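Local coordinates for kinesin-like protein Nod (Drosophila melanogaster, PDB 3DC4), which couples ATP hydrolysis to microtubule binding, including plus-end binding, and is required for distributive segregation of non-exchange chromosomes in meiosis, at residues V87-L91 against D134-R138; V152-I157 against C184-L189; R236-V240 against L296-L300. All blocks are in the same frame, centred on the assembly; numbering follows the deposited sequence.

Contact 1 of 3, residues V87-L91 against D134-R138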
ATOM      1  N   VAL A  87       1.948   8.791  -9.070  1.00 23.44           N
ATOM      2  CA  VAL A  87       1.791   8.369 -10.453  1.00 23.93           C
ATOM      3  C   VAL A  87       2.913   8.898 -11.336  1.00 24.76           C
ATOM      4  O   VAL A  87       3.475   8.155 -12.135  1.00 23.05           O
ATOM      5  CB  VAL A  87       0.423   8.793 -11.014  1.00 24.01           C
ATOM      6  CG1 VAL A  87       0.317   8.413 -12.490  1.00 25.53           C
ATOM      7  CG2 VAL A  87      -0.680   8.100 -10.233  1.00 23.57           C
ATOM      8  N   ASP A  88       3.248  10.176 -11.201  1.00 25.54           N
ATOM      9  CA  ASP A  88       4.332  10.717 -12.011  1.00 28.70           C
ATOM     10  C   ASP A  88       5.651  10.022 -11.699  1.00 27.52           C
ATOM     11  O   ASP A  88       6.437   9.737 -12.603  1.00 27.34           O
ATOM     12  CB  ASP A  88       4.490  12.223 -11.799  1.00 32.69           C
ATOM     13  CG  ASP A  88       3.559  13.027 -12.676  1.00 36.62           C
ATOM     14  OD1 ASP A  88       3.203  12.530 -13.770  1.00 38.63           O
ATOM     15  OD2 ASP A  88       3.194  14.153 -12.279  1.00 39.40           O
ATOM     16  N   LYS A  89       5.885   9.738 -10.423  1.00 26.01           N
ATOM     17  CA  LYS A  89       7.117   9.079 -10.020  1.00 25.12           C
ATOM     18  C   LYS A  89       7.200   7.700 -10.677  1.00 24.21           C
ATOM     19  O   LYS A  89       8.241   7.320 -11.215  1.00 23.26           O
ATOM     20  CB  LYS A  89       7.177   8.953  -8.491  1.00 26.99           C
ATOM     21  CG  LYS A  89       6.960  10.271  -7.730  1.00 31.39           C
ATOM     22  CD  LYS A  89       7.939  11.368  -8.153  1.00 34.75           C
ATOM     23  CE  LYS A  89       7.710  12.655  -7.367  1.00 36.79           C
ATOM     24  NZ  LYS A  89       8.654  13.733  -7.784  1.00 37.68           N
ATOM     25  N   LEU A  90       6.098   6.960 -10.635  1.00 22.41           N
ATOM     26  CA  LEU A  90       6.044   5.641 -11.242  1.00 22.39           C
ATOM     27  C   LEU A  90       6.423   5.740 -12.719  1.00 23.70           C
ATOM     28  O   LEU A  90       7.256   4.982 -13.206  1.00 22.70           O
ATOM     29  CB  LEU A  90       4.634   5.067 -11.122  1.00 18.61           C
ATOM     30  CG  LEU A  90       4.423   3.678 -11.738  1.00 19.64           C
ATOM     31  CD1 LEU A  90       5.151   2.617 -10.929  1.00 16.41           C
ATOM     32  CD2 LEU A  90       2.925   3.379 -11.783  1.00 17.10           C
ATOM     33  N   LEU A  91       5.806   6.684 -13.423  1.00 24.18           N
ATOM     34  CA  LEU A  91       6.073   6.874 -14.842  1.00 28.39           C
ATOM     35  C   LEU A  91       7.514   7.305 -15.103  1.00 29.55           C
ATOM     36  O   LEU A  91       8.067   7.027 -16.164  1.00 31.00           O
ATOM     37  CB  LEU A  91       5.096   7.896 -15.431  1.00 30.36           C
ATOM     38  CG  LEU A  91       3.711   7.378 -15.841  1.00 32.56           C
ATOM     39  CD1 LEU A  91       3.074   6.590 -14.717  1.00 35.05           C
ATOM     40  CD2 LEU A  91       2.838   8.558 -16.233  1.00 35.56           C
ATOM     41  N   ASP A 134      -5.275   6.926 -14.102  1.00 22.20           N
ATOM     42  CA  ASP A 134      -4.334   8.011 -14.379  1.00 22.05           C
ATOM     43  C   ASP A 134      -3.061   7.526 -15.070  1.00 21.33           C
ATOM     44  O   ASP A 134      -2.419   8.279 -15.803  1.00 21.69           O
ATOM     45  CB  ASP A 134      -3.981   8.761 -13.084  1.00 25.26           C
ATOM     46  CG  ASP A 134      -5.116   9.660 -12.601  1.00 28.57           C
ATOM     47  OD1 ASP A 134      -5.630  10.457 -13.418  1.00 28.60           O
ATOM     48  OD2 ASP A 134      -5.493   9.580 -11.410  1.00 24.99           O
ATOM     49  N   ILE A 135      -2.693   6.273 -14.827  1.00 22.09           N
ATOM     50  CA  ILE A 135      -1.513   5.695 -15.454  1.00 21.57           C
ATOM     51  C   ILE A 135      -1.777   5.559 -16.952  1.00 22.81           C
ATOM     52  O   ILE A 135      -0.954   5.969 -17.771  1.00 23.84           O
ATOM     53  CB  ILE A 135      -1.195   4.313 -14.855  1.00 21.74           C
ATOM     54  CG1 ILE A 135      -0.665   4.486 -13.427  1.00 21.72           C
ATOM     55  CG2 ILE A 135      -0.169   3.577 -15.719  1.00 20.81           C
ATOM     56  CD1 ILE A 135      -0.527   3.187 -12.670  1.00 21.56           C
ATOM     57  N   PHE A 136      -2.929   5.001 -17.309  1.00 23.29           N
ATOM     58  CA  PHE A 136      -3.276   4.833 -18.716  1.00 25.77           C
ATOM     59  C   PHE A 136      -3.328   6.188 -19.411  1.00 28.85           C
ATOM     60  O   PHE A 136      -2.769   6.369 -20.494  1.00 29.30           O
ATOM     61  CB  PHE A 136      -4.643   4.150 -18.878  1.00 27.23           C
ATOM     62  CG  PHE A 136      -4.639   2.663 -18.606  1.00 25.27           C
ATOM     63  CD1 PHE A 136      -3.548   1.869 -18.951  1.00 26.72           C
ATOM     64  CD2 PHE A 136      -5.761   2.049 -18.061  1.00 25.96           C
ATOM     65  CE1 PHE A 136      -3.580   0.487 -18.757  1.00 27.77           C
ATOM     66  CE2 PHE A 136      -5.802   0.667 -17.865  1.00 25.90           C
ATOM     67  CZ  PHE A 136      -4.712  -0.114 -18.214  1.00 25.19           C
ATOM     68  N   GLU A 137      -4.004   7.141 -18.780  1.00 31.56           N
ATOM     69  CA  GLU A 137      -4.148   8.475 -19.346  1.00 34.69           C
ATOM     70  C   GLU A 137      -2.811   9.128 -19.684  1.00 35.57           C
ATOM     71  O   GLU A 137      -2.625   9.651 -20.783  1.00 36.15           O
ATOM     72  CB  GLU A 137      -4.932   9.358 -18.378  1.00 37.50           C
ATOM     73  CG  GLU A 137      -5.145  10.774 -18.860  1.00 42.35           C
ATOM     74  CD  GLU A 137      -6.119  11.526 -17.981  1.00 46.22           C
ATOM     75  OE1 GLU A 137      -7.286  11.088 -17.884  1.00 47.93           O
ATOM     76  OE2 GLU A 137      -5.717  12.548 -17.385  1.00 48.06           O
ATOM     77  N   ARG A 138      -1.878   9.091 -18.742  1.00 35.94           N
ATOM     78  CA  ARG A 138      -0.569   9.693 -18.961  1.00 38.82           C
ATOM     79  C   ARG A 138       0.269   8.911 -19.962  1.00 39.63           C
ATOM     80  O   ARG A 138       1.089   9.484 -20.676  1.00 40.23           O
ATOM     81  CB  ARG A 138       0.173   9.819 -17.635  1.00 40.40           C
ATOM     82  CG  ARG A 138      -0.548  10.705 -16.643  1.00 42.24           C
ATOM     83  CD  ARG A 138       0.216  10.805 -15.346  1.00 45.04           C
ATOM     84  NE  ARG A 138      -0.466  11.658 -14.381  1.00 47.22           N
ATOM     85  CZ  ARG A 138      -0.009  11.911 -13.161  1.00 48.55           C
ATOM     86  NH1 ARG A 138       1.133  11.375 -12.757  1.00 51.28           N
ATOM     87  NH2 ARG A 138      -0.692  12.697 -12.345  1.00 50.40           N
TER

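Contact 2 of 3, residues V152-I157 against C184-L189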
ATOM      1  N   VAL A 152       1.560  -2.108 -19.555  1.00 23.99           N
ATOM      2  CA  VAL A 152       1.111  -2.207 -18.173  1.00 21.74           C
ATOM      3  C   VAL A 152       0.632  -3.609 -17.812  1.00 23.11           C
ATOM      4  O   VAL A 152      -0.015  -4.284 -18.613  1.00 23.53           O
ATOM      5  CB  VAL A 152      -0.037  -1.208 -17.913  1.00 20.26           C
ATOM      6  CG1 VAL A 152      -0.333  -1.120 -16.421  1.00 20.43           C
ATOM      7  CG2 VAL A 152       0.330   0.147 -18.477  1.00 20.13           C
ATOM      8  N   TYR A 153       0.964  -4.043 -16.601  1.00 21.77           N
ATOM      9  CA  TYR A 153       0.575  -5.364 -16.127  1.00 20.64           C
ATOM     10  C   TYR A 153       0.176  -5.297 -14.664  1.00 21.26           C
ATOM     11  O   TYR A 153       0.375  -4.280 -13.999  1.00 19.29           O
ATOM     12  CB  TYR A 153       1.737  -6.355 -16.266  1.00 20.80           C
ATOM     13  CG  TYR A 153       2.331  -6.454 -17.653  1.00 22.42           C
ATOM     14  CD1 TYR A 153       3.237  -5.497 -18.118  1.00 23.96           C
ATOM     15  CD2 TYR A 153       1.979  -7.500 -18.502  1.00 23.28           C
ATOM     16  CE1 TYR A 153       3.780  -5.581 -19.400  1.00 24.26           C
ATOM     17  CE2 TYR A 153       2.510  -7.593 -19.783  1.00 24.23           C
ATOM     18  CZ  TYR A 153       3.408  -6.633 -20.227  1.00 25.07           C
ATOM     19  OH  TYR A 153       3.916  -6.721 -21.505  1.00 25.61           O
ATOM     20  N   ALA A 154      -0.386  -6.391 -14.170  1.00 20.87           N
ATOM     21  CA  ALA A 154      -0.786  -6.475 -12.776  1.00 21.57           C
ATOM     22  C   ALA A 154      -0.437  -7.860 -12.249  1.00 22.43           C
ATOM     23  O   ALA A 154      -0.566  -8.851 -12.964  1.00 22.79           O
ATOM     24  CB  ALA A 154      -2.288  -6.231 -12.638  1.00 23.48           C
ATOM     25  N   SER A 155       0.045  -7.910 -11.011  1.00 20.53           N
ATOM     26  CA  SER A 155       0.350  -9.165 -10.343  1.00 21.35           C
ATOM     27  C   SER A 155      -0.458  -9.123  -9.052  1.00 22.05           C
ATOM     28  O   SER A 155      -0.769  -8.042  -8.550  1.00 20.74           O
ATOM     29  CB  SER A 155       1.854  -9.314 -10.062  1.00 20.53           C
ATOM     30  OG  SER A 155       2.392  -8.262  -9.283  1.00 22.92           O
ATOM     31  N   PHE A 156      -0.844 -10.291  -8.550  1.00 23.19           N
ATOM     32  CA  PHE A 156      -1.632 -10.384  -7.319  1.00 22.89           C
ATOM     33  C   PHE A 156      -1.011 -11.472  -6.457  1.00 24.95           C
ATOM     34  O   PHE A 156      -1.118 -12.664  -6.752  1.00 24.90           O
ATOM     35  CB  PHE A 156      -3.091 -10.741  -7.640  1.00 24.05           C
ATOM     36  CG  PHE A 156      -4.073 -10.440  -6.525  1.00 23.02           C
ATOM     37  CD1 PHE A 156      -3.675 -10.446  -5.189  1.00 24.47           C
ATOM     38  CD2 PHE A 156      -5.414 -10.188  -6.818  1.00 24.64           C
ATOM     39  CE1 PHE A 156      -4.595 -10.207  -4.160  1.00 26.79           C
ATOM     40  CE2 PHE A 156      -6.342  -9.948  -5.798  1.00 25.72           C
ATOM     41  CZ  PHE A 156      -5.928  -9.960  -4.463  1.00 26.53           C
ATOM     42  N   ILE A 157      -0.356 -11.047  -5.386  1.00 23.69           N
ATOM     43  CA  ILE A 157       0.297 -11.964  -4.470  1.00 24.95           C
ATOM     44  C   ILE A 157      -0.368 -11.915  -3.101  1.00 24.99           C
ATOM     45  O   ILE A 157      -0.780 -10.849  -2.628  1.00 23.10           O
ATOM     46  CB  ILE A 157       1.787 -11.591  -4.323  1.00 25.57           C
ATOM     47  CG1 ILE A 157       2.510 -11.834  -5.649  1.00 27.53           C
ATOM     48  CG2 ILE A 157       2.432 -12.397  -3.204  1.00 27.90           C
ATOM     49  CD1 ILE A 157       3.899 -11.255  -5.694  1.00 29.18           C
ATOM     50  N   CYS A 184       6.688 -14.174 -10.893  1.00 60.76           N
ATOM     51  CA  CYS A 184       5.270 -14.311 -10.581  1.00 54.82           C
ATOM     52  C   CYS A 184       4.491 -13.683 -11.730  1.00 49.36           C
ATOM     53  O   CYS A 184       4.835 -12.606 -12.210  1.00 48.01           O
ATOM     54  CB  CYS A 184       4.924 -13.627  -9.255  1.00 55.42           C
ATOM     55  SG  CYS A 184       4.932 -11.830  -9.308  1.00 58.31           S
ATOM     56  N   THR A 185       3.443 -14.369 -12.166  1.00 44.49           N
ATOM     57  CA  THR A 185       2.632 -13.924 -13.289  1.00 39.83           C
ATOM     58  C   THR A 185       2.094 -12.496 -13.276  1.00 35.69           C
ATOM     59  O   THR A 185       1.439 -12.058 -12.328  1.00 33.38           O
ATOM     60  CB  THR A 185       1.461 -14.912 -13.532  1.00 40.26           C
ATOM     61  OG1 THR A 185       0.401 -14.255 -14.232  1.00 39.41           O
ATOM     62  CG2 THR A 185       0.950 -15.468 -12.230  1.00 42.14           C
ATOM     63  N   CYS A 186       2.398 -11.777 -14.351  1.00 32.08           N
ATOM     64  CA  CYS A 186       1.947 -10.407 -14.542  1.00 30.13           C
ATOM     65  C   CYS A 186       0.970 -10.460 -15.710  1.00 29.02           C
ATOM     66  O   CYS A 186       1.361 -10.793 -16.833  1.00 28.77           O
ATOM     67  CB  CYS A 186       3.129  -9.502 -14.903  1.00 29.11           C
ATOM     68  SG  CYS A 186       4.358  -9.318 -13.601  1.00 31.10           S
ATOM     69  N   LEU A 187      -0.300 -10.161 -15.456  1.00 27.53           N
ATOM     70  CA  LEU A 187      -1.297 -10.194 -16.524  1.00 27.02           C
ATOM     71  C   LEU A 187      -1.443  -8.812 -17.149  1.00 26.80           C
ATOM     72  O   LEU A 187      -1.406  -7.797 -16.457  1.00 26.02           O
ATOM     73  CB  LEU A 187      -2.651 -10.681 -15.986  1.00 27.09           C
ATOM     74  CG  LEU A 187      -2.678 -12.086 -15.373  1.00 26.98           C
ATOM     75  CD1 LEU A 187      -4.085 -12.402 -14.869  1.00 29.71           C
ATOM     76  CD2 LEU A 187      -2.246 -13.112 -16.417  1.00 31.21           C
ATOM     77  N   PRO A 188      -1.603  -8.759 -18.479  1.00 27.22           N
ATOM     78  CA  PRO A 188      -1.754  -7.511 -19.236  1.00 27.09           C
ATOM     79  C   PRO A 188      -2.912  -6.623 -18.776  1.00 26.64           C
ATOM     80  O   PRO A 188      -3.958  -7.118 -18.365  1.00 26.85           O
ATOM     81  CB  PRO A 188      -1.961  -8.005 -20.669  1.00 27.42           C
ATOM     82  CG  PRO A 188      -1.169  -9.275 -20.695  1.00 27.45           C
ATOM     83  CD  PRO A 188      -1.566  -9.916 -19.395  1.00 26.70           C
ATOM     84  N   LEU A 189      -2.713  -5.312 -18.843  1.00 26.95           N
ATOM     85  CA  LEU A 189      -3.759  -4.363 -18.478  1.00 27.96           C
ATOM     86  C   LEU A 189      -3.899  -3.334 -19.587  1.00 28.73           C
ATOM     87  O   LEU A 189      -2.936  -2.648 -19.937  1.00 28.02           O
ATOM     88  CB  LEU A 189      -3.433  -3.647 -17.164  1.00 26.52           C
ATOM     89  CG  LEU A 189      -3.484  -4.483 -15.883  1.00 26.70           C
ATOM     90  CD1 LEU A 189      -3.341  -3.557 -14.683  1.00 25.85           C
ATOM     91  CD2 LEU A 189      -4.800  -5.247 -15.811  1.00 26.29           C
TER
HETATM   92  O   HOH W   1      -0.605  -2.119 -21.411  1.00 28.98           O
HETATM   93  O   HOH W   2       0.643 -12.489  -9.672  1.00 20.53           O

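Contact 3 of 3, residues R236-V240 against L296-L300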
ATOM      1  N   ARG A 236       7.246  -0.244 -10.457  1.00 20.02           N
ATOM      2  CA  ARG A 236       6.115  -0.902  -9.841  1.00 18.83           C
ATOM      3  C   ARG A 236       5.333   0.003  -8.915  1.00 19.48           C
ATOM      4  O   ARG A 236       5.900   0.868  -8.251  1.00 18.64           O
ATOM      5  CB  ARG A 236       6.597  -2.099  -9.012  1.00 20.11           C
ATOM      6  CG  ARG A 236       7.569  -3.061  -9.704  1.00 20.36           C
ATOM      7  CD  ARG A 236       8.196  -4.004  -8.664  1.00 21.16           C
ATOM      8  NE  ARG A 236       9.116  -4.993  -9.227  1.00 23.35           N
ATOM      9  CZ  ARG A 236      10.328  -4.713  -9.700  1.00 22.82           C
ATOM     10  NH1 ARG A 236      11.089  -5.688 -10.187  1.00 24.61           N
ATOM     11  NH2 ARG A 236      10.781  -3.464  -9.689  1.00 23.00           N
ATOM     12  N   MET A 237       4.021  -0.190  -8.895  1.00 17.92           N
ATOM     13  CA  MET A 237       3.176   0.532  -7.964  1.00 17.28           C
ATOM     14  C   MET A 237       2.551  -0.591  -7.160  1.00 16.09           C
ATOM     15  O   MET A 237       1.615  -1.245  -7.612  1.00 17.02           O
ATOM     16  CB  MET A 237       2.067   1.349  -8.636  1.00 18.65           C
ATOM     17  CG  MET A 237       1.045   1.830  -7.600  1.00 23.66           C
ATOM     18  SD  MET A 237       0.260   3.403  -7.931  1.00 26.75           S
ATOM     19  CE  MET A 237       1.619   4.576  -7.637  1.00 27.49           C
ATOM     20  N   ASN A 238       3.103  -0.822  -5.977  1.00 15.91           N
ATOM     21  CA  ASN A 238       2.626  -1.869  -5.095  1.00 15.38           C
ATOM     22  C   ASN A 238       1.509  -1.353  -4.204  1.00 15.38           C
ATOM     23  O   ASN A 238       1.715  -0.443  -3.402  1.00 16.14           O
ATOM     24  CB  ASN A 238       3.758  -2.357  -4.194  1.00 16.33           C
ATOM     25  CG  ASN A 238       4.967  -2.830  -4.980  1.00 16.52           C
ATOM     26  OD1 ASN A 238       4.879  -3.778  -5.764  1.00 19.42           O
ATOM     27  ND2 ASN A 238       6.098  -2.163  -4.787  1.00 17.43           N
ATOM     28  N   ILE A 239       0.333  -1.947  -4.345  1.00 12.88           N
ATOM     29  CA  ILE A 239      -0.811  -1.587  -3.532  1.00 15.25           C
ATOM     30  C   ILE A 239      -0.929  -2.722  -2.533  1.00 16.06           C
ATOM     31  O   ILE A 239      -1.328  -3.844  -2.881  1.00 16.82           O
ATOM     32  CB  ILE A 239      -2.096  -1.479  -4.377  1.00 15.34           C
ATOM     33  CG1 ILE A 239      -1.911  -0.390  -5.440  1.00 17.75           C
ATOM     34  CG2 ILE A 239      -3.285  -1.133  -3.489  1.00 16.70           C
ATOM     35  CD1 ILE A 239      -1.547   0.975  -4.872  1.00 16.87           C
ATOM     36  N   VAL A 240      -0.559  -2.433  -1.292  1.00 13.80           N
ATOM     37  CA  VAL A 240      -0.579  -3.440  -0.243  1.00 15.60           C
ATOM     38  C   VAL A 240      -1.729  -3.288   0.744  1.00 14.84           C
ATOM     39  O   VAL A 240      -1.955  -2.212   1.294  1.00 15.07           O
ATOM     40  CB  VAL A 240       0.744  -3.411   0.530  1.00 15.04           C
ATOM     41  CG1 VAL A 240       0.829  -4.611   1.451  1.00 19.46           C
ATOM     42  CG2 VAL A 240       1.905  -3.385  -0.454  1.00 18.53           C
ATOM     43  N   LEU A 296       8.729  -7.254  -1.523  1.00 25.81           N
ATOM     44  CA  LEU A 296       8.856  -5.860  -1.925  1.00 24.39           C
ATOM     45  C   LEU A 296      10.312  -5.382  -1.924  1.00 23.90           C
ATOM     46  O   LEU A 296      10.574  -4.187  -1.980  1.00 21.94           O
ATOM     47  CB  LEU A 296       8.014  -4.972  -0.994  1.00 25.47           C
ATOM     48  CG  LEU A 296       6.512  -5.289  -0.919  1.00 28.12           C
ATOM     49  CD1 LEU A 296       5.848  -4.397   0.117  1.00 27.23           C
ATOM     50  CD2 LEU A 296       5.867  -5.089  -2.292  1.00 27.52           C
ATOM     51  N   GLN A 297      11.257  -6.315  -1.876  1.00 25.73           N
ATOM     52  CA  GLN A 297      12.675  -5.965  -1.852  1.00 25.74           C
ATOM     53  C   GLN A 297      13.099  -5.031  -2.979  1.00 24.41           C
ATOM     54  O   GLN A 297      13.827  -4.066  -2.747  1.00 25.80           O
ATOM     55  CB  GLN A 297      13.526  -7.229  -1.911  1.00 28.97           C
ATOM     56  CG  GLN A 297      14.986  -6.977  -1.607  1.00 32.71           C
ATOM     57  CD  GLN A 297      15.801  -8.240  -1.682  1.00 35.63           C
ATOM     58  OE1 GLN A 297      15.350  -9.299  -1.253  1.00 38.15           O
ATOM     59  NE2 GLN A 297      17.011  -8.138  -2.224  1.00 36.68           N
ATOM     60  N   ALA A 298      12.648  -5.322  -4.196  1.00 24.88           N
ATOM     61  CA  ALA A 298      12.993  -4.502  -5.351  1.00 25.55           C
ATOM     62  C   ALA A 298      12.370  -3.115  -5.268  1.00 25.70           C
ATOM     63  O   ALA A 298      12.836  -2.184  -5.920  1.00 25.61           O
ATOM     64  CB  ALA A 298      12.550  -5.196  -6.640  1.00 25.22           C
ATOM     65  N   SER A 299      11.313  -2.972  -4.475  1.00 25.68           N
ATOM     66  CA  SER A 299      10.658  -1.676  -4.347  1.00 25.39           C
ATOM     67  C   SER A 299      11.145  -0.892  -3.132  1.00 26.93           C
ATOM     68  O   SER A 299      10.916   0.311  -3.033  1.00 28.82           O
ATOM     69  CB  SER A 299       9.141  -1.857  -4.293  1.00 23.72           C
ATOM     70  OG  SER A 299       8.674  -2.386  -5.523  1.00 20.91           O
ATOM     71  N   LEU A 300      11.823  -1.580  -2.217  1.00 26.96           N
ATOM     72  CA  LEU A 300      12.358  -0.956  -1.014  1.00 28.33           C
ATOM     73  C   LEU A 300      13.830  -0.626  -1.235  1.00 29.41           C
ATOM     74  O   LEU A 300      14.708  -1.107  -0.520  1.00 30.48           O
ATOM     75  CB  LEU A 300      12.204  -1.903   0.181  1.00 25.73           C
ATOM     76  CG  LEU A 300      10.754  -2.174   0.603  1.00 26.77           C
ATOM     77  CD1 LEU A 300      10.709  -3.196   1.722  1.00 26.28           C
ATOM     78  CD2 LEU A 300      10.114  -0.856   1.045  1.00 26.57           C
TER

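Contact 1 of 3, residues V87-L91 against D134-R138
The guanidinium of Arg138 lies with one face against Val87, whose CG1 comes within 3.6 Å of CZ, while the carboxylate of Asp88 reaches it from an oblique direction. The two charged planes are 28° apart, and the salt bridge uses one oxygen: Asp88 OD1 stands 2.6 Å from Arg138 NH1. In the guanidinium plane, at its edge, sits the backbone N of Asp88; both it and NH1 are donors, so their closeness is no hydrogen bond. The arginine chain is extended from CG to NE (chi2 and chi3 both 180°), which carries the charge across to the other helix. Its aliphatic part is useful too, since the Leu91 side chain crosses it at about a right angle, CD2 3.3 Å from Arg138 CB. Arginine thus suits the place twice over, as a long apolar stem and as a charged end. Deeper in, Ile135 puts CD1 3.6 Å from Leu90 CD2, and its CG1 is also near Val87 CG1; leucine and isoleucine, apolar and branched, fill these buried positions without a polar group to satisfy. The short helix axes come within 10.4 Å and cross at -54°. Helices 84-92 and 127-141 of the kinesin motor domain are joined here, and both pack on strand 220-229, Leu90 touching Val228 and Ile135 touching Ile226. Asp134 hydrogen-bonds Tyr79 of helix 75-82.

Contact 2 of 3, residues V152-I157 against C184-L189
Ala154 and Leu187 form the antiparallel hydrogen-bonded pair at the heart of this contact, exchanging two backbone bonds: Leu187 N to Ala154 O at 2.8 Å and Ala154 N to Leu187 O at 2.9 Å. Two residues along, Leu189 N bonds Val152 O at 2.9 Å. Ala154 is small enough for Leu189 to close over it, CD1 to CB 3.5 Å. Tyr153, in the non-hydrogen-bonded pair with Pro188, sets its CB 3.7 Å from Cys186 CB. With CG anti to the carbonyl carbon (chi1 -54°), its ring runs past the proline and CE2 meets Pro188 CG at 4.1 Å. Proline is tolerated there because in a non-hydrogen-bonded pair the residue's N does not bond the facing strand, so the missing N-H costs nothing across this contact. An alanine in place of Tyr153 removes the ring, and the proline would probably lose its cover on that side, leaving a gap beside Pro188 CG. Farther along, Cys184 SG, a compact and polarisable group, rests 3.8 Å from Ile157 CD1. Where direct pairing gives out, two waters step in: one links Val152 N to Leu189 O, the other Phe156 N to Thr185 O. In the next shell, His227 holds Ser155 OG and Asp166 takes the amide of Thr185. The short strand 187-188 thus borders strand 151-160, which also pairs antiparallel with strands 220-229 and 164-166, while Leu187 packs on helix 192-204, and Val152 and Leu189 on helix 127-141.

Contact 3 of 3, residues R236-V240 against L296-L300
Asn238 and Ser299 make the tight centre of this contact, with Asn238 ND2 giving a hydrogen bond to Ser299 OG at 2.7 Å. The N-H...O angle is 151°, and the serine oxygen lies only 5° out of the amide plane. Asparagine suits this buried spot because its two ends do opposite jobs: OD1 accepts from Thr225 OG1 on strand 220-229, while ND2 also bonds Thr97 OG1 on strand 96-101, so the rotation of the amide is fixed from several directions. Leu296 slides past it the other way, CD2 3.6 Å from Asn238 CG, and covers the polar group with a methyl. Next to this, Leu296 CD1 touches Val240 CG2 at 4.1 Å, an oblique apolar meeting. Strand 234-241 belongs to the central sheet of the kinesin motor, a P-loop NTPase fold, and runs parallel to strand 96-101, which leads into the nucleotide-binding loop; the side chain of Val240 is about 9 Å from that of Lys108, which lines the pocket of the bound ADP. Residues 296-300 form the turn after helix 291-295, braced by Ser299 N bonding Leu296 O. Toward Arg236 and Ala298, both partly exposed, the fit is looser. The chain of Arg236 is extended from CG to NE and passes Ser299, CD 3.6 Å from OG, before its guanidinium spreads over Ala298, whose CB lies 3.7 Å above the plane, over its centre. A methyl, small and apolar, can lie close against this flat face.

In the fold
The three contacts follow one another along the chain, each closing before the next opens, and all belong to the motor domain. Contacts 1 and 2 have centres about 17 Å apart, contacts 1 and 3 about 16 Å, and contacts 2 and 3 about 13 Å. Helix 127-141 joins the first two: Phe136 CE1 packs 3.4 Å from Leu189 O. Leu90 of contact 1 meets the backbone of Arg236 and Met237, linking it to contact 3. Contacts 2 and 3 do not touch but reach the same mixed sheet, with strand 220-229 between strands 151-160 and 234-241. The helices of contact 1 therefore cover this sheet, contact 2 extends it at 187-188, and contact 3 lies nearest the nucleotide.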